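Long-range contacts in nucleoside phosphorylase, putative (Trypanosoma brucei, PDB 3BJE), which acts as a homodimeric uridine phosphorylase, which cleaves uridine with phosphate to give uracil and ribose 1-phosphate: residues E190-V195 with A203-T208; S66-R71 with F78-Y83. All blocks are in the same frame, centred on the assembly; numbering follows the deposited sequence.

Contact 1 (E190-V195 with A203-T208); sequences EIRRIV and AIDIYT
Arg192 reaches from helix 186-198 to the backbone and side chain of the segment that runs into strand 207-210. Its CG lies anti to the backbone N (chi1 -165°), and the chain stays extended as far as NE, carrying the guanidinium clear of the helix. There NE donates to the carbonyl oxygen of Ile206, with NE to O at 2.9 Å and the N-H pointing almost straight at its acceptor (164°). That oxygen lies at the guanidinium edge, in its plane, while the donor is tilted from the carbonyl plane. Arg192 NH2 adds a weak bond to the same oxygen and, at 2.8 Å, a salt bridge to Asp205 OD1; the guanidinium and carboxylate planes stand nearly perpendicular. Asp205 is the centre of an inverse gamma turn. In this nucleoside phosphorylase fold the contact holds a helix against the strand that follows it in the chain, well away from the substrate and calcium sites. Beside the polar grip, the first torsion of Ile206 (chi1 61°) turns CG1 toward the helix although CB does not point straight at it. The two side chains run antiparallel, Arg192 CG lying 4.1 Å from Ile206 CD1. That methyl also presses on Val195 CG1 at 3.3 Å, closer than carbon atoms normally pack. Ile206 and Val195 both touch Ile168 of strand 161-169, where branched aliphatic groups suit a buried seam. Further along, Thr208 turns its methyl CG2 to Ile191 CG2, 4.1 Å away, while OG1 donates to Gln188 OE1.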
ATOM      1  N   GLU A 190       0.696  19.838  19.226  1.00 17.67           N
ATOM      2  CA  GLU A 190       1.866  19.603  20.066  1.00 18.59           C
ATOM      3  C   GLU A 190       2.650  18.371  19.596  1.00 17.83           C
ATOM      4  O   GLU A 190       3.878  18.399  19.507  1.00 18.99           O
ATOM      5  CB  GLU A 190       1.432  19.450  21.529  1.00 21.00           C
ATOM      6  CG  GLU A 190       2.574  19.231  22.516  1.00 20.44           C
ATOM      7  CD  GLU A 190       3.563  20.400  22.614  1.00 24.44           C
ATOM      8  OE1 GLU A 190       3.365  21.476  21.982  1.00 24.88           O
ATOM      9  OE2 GLU A 190       4.561  20.219  23.342  1.00 24.95           O
ATOM     10  N   ILE A 191       1.935  17.294  19.264  1.00 17.31           N
ATOM     11  CA  ILE A 191       2.588  16.104  18.708  1.00 18.82           C
ATOM     12  C   ILE A 191       3.362  16.481  17.442  1.00 17.82           C
ATOM     13  O   ILE A 191       4.531  16.147  17.306  1.00 19.50           O
ATOM     14  CB  ILE A 191       1.565  14.962  18.410  1.00 18.57           C
ATOM     15  CG1 ILE A 191       1.036  14.376  19.721  1.00 18.14           C
ATOM     16  CG2 ILE A 191       2.203  13.871  17.540  1.00 18.31           C
ATOM     17  CD1 ILE A 191      -0.161  13.434  19.562  1.00 20.51           C
ATOM     18  N   ARG A 192       2.712  17.179  16.519  1.00 17.16           N
ATOM     19  CA  ARG A 192       3.379  17.538  15.276  1.00 17.95           C
ATOM     20  C   ARG A 192       4.618  18.391  15.545  1.00 18.33           C
ATOM     21  O   ARG A 192       5.665  18.166  14.927  1.00 19.13           O
ATOM     22  CB  ARG A 192       2.453  18.269  14.319  1.00 21.46           C
ATOM     23  CG  ARG A 192       3.039  18.308  12.935  1.00 22.55           C
ATOM     24  CD  ARG A 192       2.088  18.901  11.935  1.00 22.27           C
ATOM     25  NE  ARG A 192       2.631  18.735  10.587  1.00 23.25           N
ATOM     26  CZ  ARG A 192       3.525  19.541  10.027  1.00 25.08           C
ATOM     27  NH1 ARG A 192       4.002  20.600  10.671  1.00 23.67           N
ATOM     28  NH2 ARG A 192       3.943  19.287   8.798  1.00 24.46           N
ATOM     29  N   ARG A 193       4.501  19.358  16.455  1.00 18.27           N
ATOM     30  CA  ARG A 193       5.620  20.245  16.785  1.00 18.67           C
ATOM     31  C   ARG A 193       6.799  19.431  17.315  1.00 16.97           C
ATOM     32  O   ARG A 193       7.935  19.624  16.881  1.00 18.34           O
ATOM     33  CB  ARG A 193       5.208  21.315  17.823  1.00 18.62           C
ATOM     34  CG  ARG A 193       6.335  22.266  18.212  1.00 19.48           C
ATOM     35  CD  ARG A 193       5.925  23.190  19.341  1.00 21.49           C
ATOM     36  NE  ARG A 193       5.933  22.545  20.657  1.00 24.27           N
ATOM     37  CZ  ARG A 193       6.997  22.468  21.462  1.00 26.25           C
ATOM     38  NH1 ARG A 193       8.181  22.940  21.084  1.00 26.48           N
ATOM     39  NH2 ARG A 193       6.883  21.882  22.650  1.00 28.99           N
ATOM     40  N   ILE A 194       6.540  18.541  18.264  1.00 18.65           N
ATOM     41  CA  ILE A 194       7.600  17.757  18.872  1.00 16.29           C
ATOM     42  C   ILE A 194       8.244  16.837  17.843  1.00 17.78           C
ATOM     43  O   ILE A 194       9.462  16.772  17.733  1.00 17.79           O
ATOM     44  CB  ILE A 194       7.077  16.960  20.098  1.00 17.82           C
ATOM     45  CG1 ILE A 194       6.725  17.913  21.240  1.00 19.30           C
ATOM     46  CG2 ILE A 194       8.096  15.930  20.585  1.00 17.04           C
ATOM     47  CD1 ILE A 194       7.931  18.579  21.911  1.00 21.46           C
ATOM     48  N   VAL A 195       7.432  16.148  17.055  1.00 17.11           N
ATOM     49  CA  VAL A 195       7.977  15.245  16.038  1.00 18.02           C
ATOM     50  C   VAL A 195       8.810  16.011  14.995  1.00 17.86           C
ATOM     51  O   VAL A 195       9.889  15.560  14.600  1.00 19.63           O
ATOM     52  CB  VAL A 195       6.851  14.435  15.327  1.00 18.32           C
ATOM     53  CG1 VAL A 195       7.427  13.630  14.160  1.00 23.18           C
ATOM     54  CG2 VAL A 195       6.171  13.496  16.318  1.00 21.01           C
ATOM     55  N   ALA A 203      12.043  16.478   7.918  1.00 18.55           N
ATOM     56  CA  ALA A 203      12.142  16.498   6.453  1.00 18.85           C
ATOM     57  C   ALA A 203      10.828  16.176   5.738  1.00 19.07           C
ATOM     58  O   ALA A 203      10.760  16.261   4.511  1.00 20.33           O
ATOM     59  CB  ALA A 203      13.220  15.523   6.007  1.00 21.11           C
ATOM     60  N   ILE A 204       9.792  15.826   6.502  1.00 18.68           N
ATOM     61  CA  ILE A 204       8.548  15.286   5.933  1.00 18.47           C
ATOM     62  C   ILE A 204       7.358  16.104   6.413  1.00 17.67           C
ATOM     63  O   ILE A 204       7.270  16.443   7.577  1.00 17.57           O
ATOM     64  CB  ILE A 204       8.341  13.813   6.371  1.00 18.15           C
ATOM     65  CG1 ILE A 204       9.574  12.968   6.009  1.00 18.87           C
ATOM     66  CG2 ILE A 204       7.063  13.207   5.767  1.00 17.15           C
ATOM     67  CD1 ILE A 204       9.751  12.752   4.488  1.00 19.79           C
ATOM     68  N   ASP A 205       6.415  16.386   5.520  1.00 18.16           N
ATOM     69  CA  ASP A 205       5.169  17.083   5.889  1.00 18.12           C
ATOM     70  C   ASP A 205       4.216  16.062   6.542  1.00 18.22           C
ATOM     71  O   ASP A 205       3.185  15.686   5.982  1.00 18.42           O
ATOM     72  CB  ASP A 205       4.527  17.755   4.664  1.00 18.30           C
ATOM     73  CG  ASP A 205       3.324  18.600   5.013  1.00 23.52           C
ATOM     74  OD1 ASP A 205       3.064  18.872   6.204  1.00 23.51           O
ATOM     75  OD2 ASP A 205       2.620  19.016   4.078  1.00 23.86           O
ATOM     76  N   ILE A 206       4.581  15.602   7.736  1.00 18.98           N
ATOM     77  CA  ILE A 206       3.764  14.631   8.475  1.00 18.44           C
ATOM     78  C   ILE A 206       2.398  15.199   8.852  1.00 20.39           C
ATOM     79  O   ILE A 206       2.214  16.419   8.944  1.00 20.00           O
ATOM     80  CB  ILE A 206       4.474  14.113   9.736  1.00 20.65           C
ATOM     81  CG1 ILE A 206       4.774  15.265  10.703  1.00 23.56           C
ATOM     82  CG2 ILE A 206       5.767  13.422   9.354  1.00 21.16           C
ATOM     83  CD1 ILE A 206       5.119  14.816  12.103  1.00 27.67           C
ATOM     84  N   TYR A 207       1.432  14.310   9.039  1.00 18.88           N
ATOM     85  CA  TYR A 207       0.158  14.705   9.579  1.00 17.83           C
ATOM     86  C   TYR A 207      -0.141  13.931  10.863  1.00 19.45           C
ATOM     87  O   TYR A 207       0.654  13.094  11.286  1.00 20.03           O
ATOM     88  CB  TYR A 207      -0.951  14.544   8.563  1.00 18.13           C
ATOM     89  CG  TYR A 207      -1.262  13.147   8.095  1.00 18.81           C
ATOM     90  CD1 TYR A 207      -2.324  12.430   8.639  1.00 19.99           C
ATOM     91  CD2 TYR A 207      -0.525  12.554   7.076  1.00 18.62           C
ATOM     92  CE1 TYR A 207      -2.624  11.151   8.202  1.00 18.31           C
ATOM     93  CE2 TYR A 207      -0.819  11.269   6.624  1.00 20.24           C
ATOM     94  CZ  TYR A 207      -1.885  10.576   7.191  1.00 19.69           C
ATOM     95  OH  TYR A 207      -2.249   9.325   6.727  1.00 19.39           O
ATOM     96  N   THR A 208      -1.254  14.276  11.514  1.00 20.19           N
ATOM     97  CA  THR A 208      -1.677  13.601  12.723  1.00 21.63           C
ATOM     98  C   THR A 208      -3.150  13.247  12.648  1.00 22.35           C
ATOM     99  O   THR A 208      -3.897  13.786  11.823  1.00 21.06           O
ATOM    100  CB  THR A 208      -1.443  14.489  13.960  1.00 21.13           C
ATOM    101  OG1 THR A 208      -2.153  15.717  13.804  1.00 22.78           O
ATOM    102  CG2 THR A 208       0.072  14.802  14.172  1.00 22.61           C
TER

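Contact 2 (S66-R71 with F78-Y83); sequences SIRASR and FATGTY
Ala69 and Thr80 form a hydrogen-bonded pair of an antiparallel beta hairpin made by strands 69-73 and 76-83. Thr80 N donates to Ala69 O at 2.9 Å, but Thr80 O takes the N-H of Arg68 in place of that of Ala69, a classic beta bulge that leaves Ala69 N buried without a partner. Next come the non-hydrogen-bonded pair Ser70 and Ala79, then Arg71 and Phe78, whose backbones bond in both directions. Phe78 has its CG between the backbone N and the carbonyl carbon (chi1 89°), and its ring lies across the neighbouring strand. Ser70 CA sits over one face in a CH-pi contact, 3.9 Å from the Phe78 ring centroid. Phe78 CE1 meets Ala69 CB at 3.9 Å and CE2 meets Arg71 CB at 3.6 Å, so the broad ring spans three residues, one a small alanine. With no CB, Gly81 lets the loop before strand 69-73 close in on strand 76-83, its CA 3.2 Å from Ser66 O in a CA-H...O contact. Ser66 OG accepts the N-H of Thr82 and is hydrogen-bonded to Asp63 O, while Asp63 OD2 is hydrogen-bonded to Thr82 OG1. Backbone hydrogen bonds of Ala79 and Gly81 join the hairpin to strand 86-92, and Phe78 also packs there on Thr89 and Ile91; Thr80 OG1 is hydrogen-bonded to Thr89 OG1 and Glu41 O. Arg68, extended from CG to NE, passes obliquely by Thr80 CG2, with NE 3.8 Å from it; NH1 is hydrogen-bonded to Asp40 O, and NE donates at 2.8 Å to a water that in turn donates to Gly81 O.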
ATOM      1  N   SER A  66     -23.755 -17.969  11.722  1.00 20.50           N
ATOM      2  CA  SER A  66     -24.216 -16.597  11.514  1.00 19.41           C
ATOM      3  C   SER A  66     -23.620 -15.941  10.267  1.00 19.43           C
ATOM      4  O   SER A  66     -24.078 -14.875   9.877  1.00 20.58           O
ATOM      5  CB  SER A  66     -23.886 -15.729  12.730  1.00 19.26           C
ATOM      6  OG  SER A  66     -22.490 -15.523  12.869  1.00 19.18           O
ATOM      7  N   ILE A  67     -22.593 -16.543   9.667  1.00 20.28           N
ATOM      8  CA  ILE A  67     -21.983 -15.960   8.474  1.00 19.10           C
ATOM      9  C   ILE A  67     -22.978 -16.016   7.330  1.00 21.91           C
ATOM     10  O   ILE A  67     -23.415 -17.095   6.936  1.00 23.68           O
ATOM     11  CB  ILE A  67     -20.661 -16.635   8.097  1.00 22.20           C
ATOM     12  CG1 ILE A  67     -19.647 -16.417   9.221  1.00 22.10           C
ATOM     13  CG2 ILE A  67     -20.120 -16.061   6.777  1.00 25.18           C
ATOM     14  CD1 ILE A  67     -18.375 -17.204   9.056  1.00 26.19           C
ATOM     15  N   ARG A  68     -23.367 -14.838   6.850  1.00 21.74           N
ATOM     16  CA  ARG A  68     -24.446 -14.709   5.858  1.00 22.80           C
ATOM     17  C   ARG A  68     -23.975 -14.165   4.513  1.00 23.84           C
ATOM     18  O   ARG A  68     -24.720 -14.215   3.538  1.00 24.82           O
ATOM     19  CB  ARG A  68     -25.568 -13.814   6.404  1.00 22.38           C
ATOM     20  CG  ARG A  68     -25.174 -12.349   6.603  1.00 23.30           C
ATOM     21  CD  ARG A  68     -26.305 -11.548   7.209  1.00 23.18           C
ATOM     22  NE  ARG A  68     -25.985 -10.129   7.369  1.00 24.30           N
ATOM     23  CZ  ARG A  68     -26.076  -9.225   6.399  1.00 20.49           C
ATOM     24  NH1 ARG A  68     -26.478  -9.586   5.188  1.00 23.53           N
ATOM     25  NH2 ARG A  68     -25.772  -7.954   6.650  1.00 24.42           N
ATOM     26  N   ALA A  69     -22.752 -13.651   4.466  1.00 22.98           N
ATOM     27  CA  ALA A  69     -22.177 -13.053   3.262  1.00 20.59           C
ATOM     28  C   ALA A  69     -20.669 -13.101   3.390  1.00 23.30           C
ATOM     29  O   ALA A  69     -20.135 -12.875   4.463  1.00 21.97           O
ATOM     30  CB  ALA A  69     -22.647 -11.617   3.103  1.00 23.75           C
ATOM     31  N   SER A  70     -19.993 -13.435   2.303  1.00 22.93           N
ATOM     32  CA  SER A  70     -18.541 -13.432   2.260  1.00 22.24           C
ATOM     33  C   SER A  70     -18.065 -13.538   0.827  1.00 21.27           C
ATOM     34  O   SER A  70     -18.706 -14.203  -0.015  1.00 21.98           O
ATOM     35  CB  SER A  70     -17.967 -14.595   3.057  1.00 23.80           C
ATOM     36  OG  SER A  70     -18.406 -15.832   2.529  1.00 28.01           O
ATOM     37  N   ARG A  71     -16.948 -12.875   0.545  1.00 21.49           N
ATOM     38  CA  ARG A  71     -16.355 -12.923  -0.781  1.00 23.24           C
ATOM     39  C   ARG A  71     -14.897 -12.511  -0.706  1.00 24.71           C
ATOM     40  O   ARG A  71     -14.523 -11.713   0.143  1.00 23.06           O
ATOM     41  CB  ARG A  71     -17.126 -12.034  -1.761  1.00 22.21           C
ATOM     42  CG  ARG A  71     -16.679 -12.210  -3.199  1.00 25.15           C
ATOM     43  CD  ARG A  71     -17.642 -11.600  -4.201  1.00 26.91           C
ATOM     44  NE  ARG A  71     -16.955 -11.352  -5.472  1.00 30.80           N
ATOM     45  CZ  ARG A  71     -17.488 -10.718  -6.519  1.00 32.40           C
ATOM     46  NH1 ARG A  71     -18.730 -10.250  -6.469  1.00 32.41           N
ATOM     47  NH2 ARG A  71     -16.767 -10.533  -7.623  1.00 31.63           N
ATOM     48  N   PHE A  78     -13.829 -10.428   2.838  1.00 18.09           N
ATOM     49  CA  PHE A  78     -14.753 -10.090   3.912  1.00 17.50           C
ATOM     50  C   PHE A  78     -15.623 -11.273   4.309  1.00 17.64           C
ATOM     51  O   PHE A  78     -15.834 -12.229   3.548  1.00 18.39           O
ATOM     52  CB  PHE A  78     -15.623  -8.873   3.567  1.00 19.24           C
ATOM     53  CG  PHE A  78     -16.901  -9.217   2.864  1.00 20.73           C
ATOM     54  CD1 PHE A  78     -18.072  -9.407   3.577  1.00 21.63           C
ATOM     55  CD2 PHE A  78     -16.929  -9.352   1.474  1.00 23.60           C
ATOM     56  CE1 PHE A  78     -19.238  -9.736   2.942  1.00 21.89           C
ATOM     57  CE2 PHE A  78     -18.103  -9.684   0.826  1.00 25.17           C
ATOM     58  CZ  PHE A  78     -19.254  -9.884   1.556  1.00 19.86           C
ATOM     59  N   ALA A  79     -16.150 -11.174   5.521  1.00 17.17           N
ATOM     60  CA  ALA A  79     -17.177 -12.098   6.009  1.00 15.68           C
ATOM     61  C   ALA A  79     -18.027 -11.331   6.992  1.00 16.76           C
ATOM     62  O   ALA A  79     -17.499 -10.588   7.820  1.00 17.24           O
ATOM     63  CB  ALA A  79     -16.541 -13.310   6.691  1.00 18.19           C
ATOM     64  N   THR A  80     -19.331 -11.544   6.923  1.00 18.23           N
ATOM     65  CA  THR A  80     -20.287 -10.850   7.779  1.00 17.75           C
ATOM     66  C   THR A  80     -21.127 -11.876   8.511  1.00 19.27           C
ATOM     67  O   THR A  80     -21.750 -12.717   7.879  1.00 18.09           O
ATOM     68  CB  THR A  80     -21.200  -9.942   6.927  1.00 18.66           C
ATOM     69  OG1 THR A  80     -20.384  -8.933   6.312  1.00 17.34           O
ATOM     70  CG2 THR A  80     -22.295  -9.306   7.793  1.00 16.64           C
ATOM     71  N   GLY A  81     -21.111 -11.810   9.841  1.00 18.44           N
ATOM     72  CA  GLY A  81     -21.957 -12.656  10.682  1.00 18.38           C
ATOM     73  C   GLY A  81     -22.432 -11.822  11.851  1.00 18.74           C
ATOM     74  O   GLY A  81     -22.690 -10.632  11.695  1.00 17.18           O
ATOM     75  N   THR A  82     -22.543 -12.453  13.013  1.00 18.85           N
ATOM     76  CA  THR A  82     -22.904 -11.757  14.245  1.00 16.05           C
ATOM     77  C   THR A  82     -21.981 -12.213  15.350  1.00 16.91           C
ATOM     78  O   THR A  82     -21.396 -13.294  15.274  1.00 17.41           O
ATOM     79  CB  THR A  82     -24.381 -12.019  14.664  1.00 15.98           C
ATOM     80  OG1 THR A  82     -24.580 -13.423  14.896  1.00 17.98           O
ATOM     81  CG2 THR A  82     -25.380 -11.545  13.607  1.00 18.94           C
ATOM     82  N   TYR A  83     -21.852 -11.359  16.364  1.00 17.55           N
ATOM     83  CA  TYR A  83     -21.117 -11.676  17.583  1.00 17.05           C
ATOM     84  C   TYR A  83     -21.999 -11.276  18.743  1.00 18.40           C
ATOM     85  O   TYR A  83     -22.356 -10.105  18.863  1.00 17.64           O
ATOM     86  CB  TYR A  83     -19.786 -10.917  17.666  1.00 21.00           C
ATOM     87  CG  TYR A  83     -18.995 -11.268  18.917  1.00 19.22           C
ATOM     88  CD1 TYR A  83     -18.310 -12.477  19.015  1.00 21.59           C
ATOM     89  CD2 TYR A  83     -18.953 -10.404  20.003  1.00 19.94           C
ATOM     90  CE1 TYR A  83     -17.602 -12.812  20.160  1.00 25.26           C
ATOM     91  CE2 TYR A  83     -18.239 -10.740  21.171  1.00 20.81           C
ATOM     92  CZ  TYR A  83     -17.568 -11.938  21.230  1.00 24.67           C
ATOM     93  OH  TYR A  83     -16.861 -12.273  22.368  1.00 25.38           O
TER
HETATM   94  O   HOH W   1     -24.931 -10.017   9.987  1.00 22.34           O

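In the fold
From the N terminus, the chain first closes contact 2, whose hairpin turns back after only six intervening residues and passes on into strand 86-92. Through that strand it is tied to strands 45-49 and 142-151, parallel neighbours in the phosphorylase fold. Much later the chain leaves strand 161-169, forms helix 186-198 and returns, with seven residues between the two segments, the first three still helical, closing contact 1 as strand 207-210 pairs back on 161-169. The two closures therefore follow in series, neither nested nor crossed. The centres of contact 1 and contact 2 lie about 39 Å apart, on opposite sides of the chain's centre. Contact 1 also meets the second subunit, where Ile204 packs on its Tyr176.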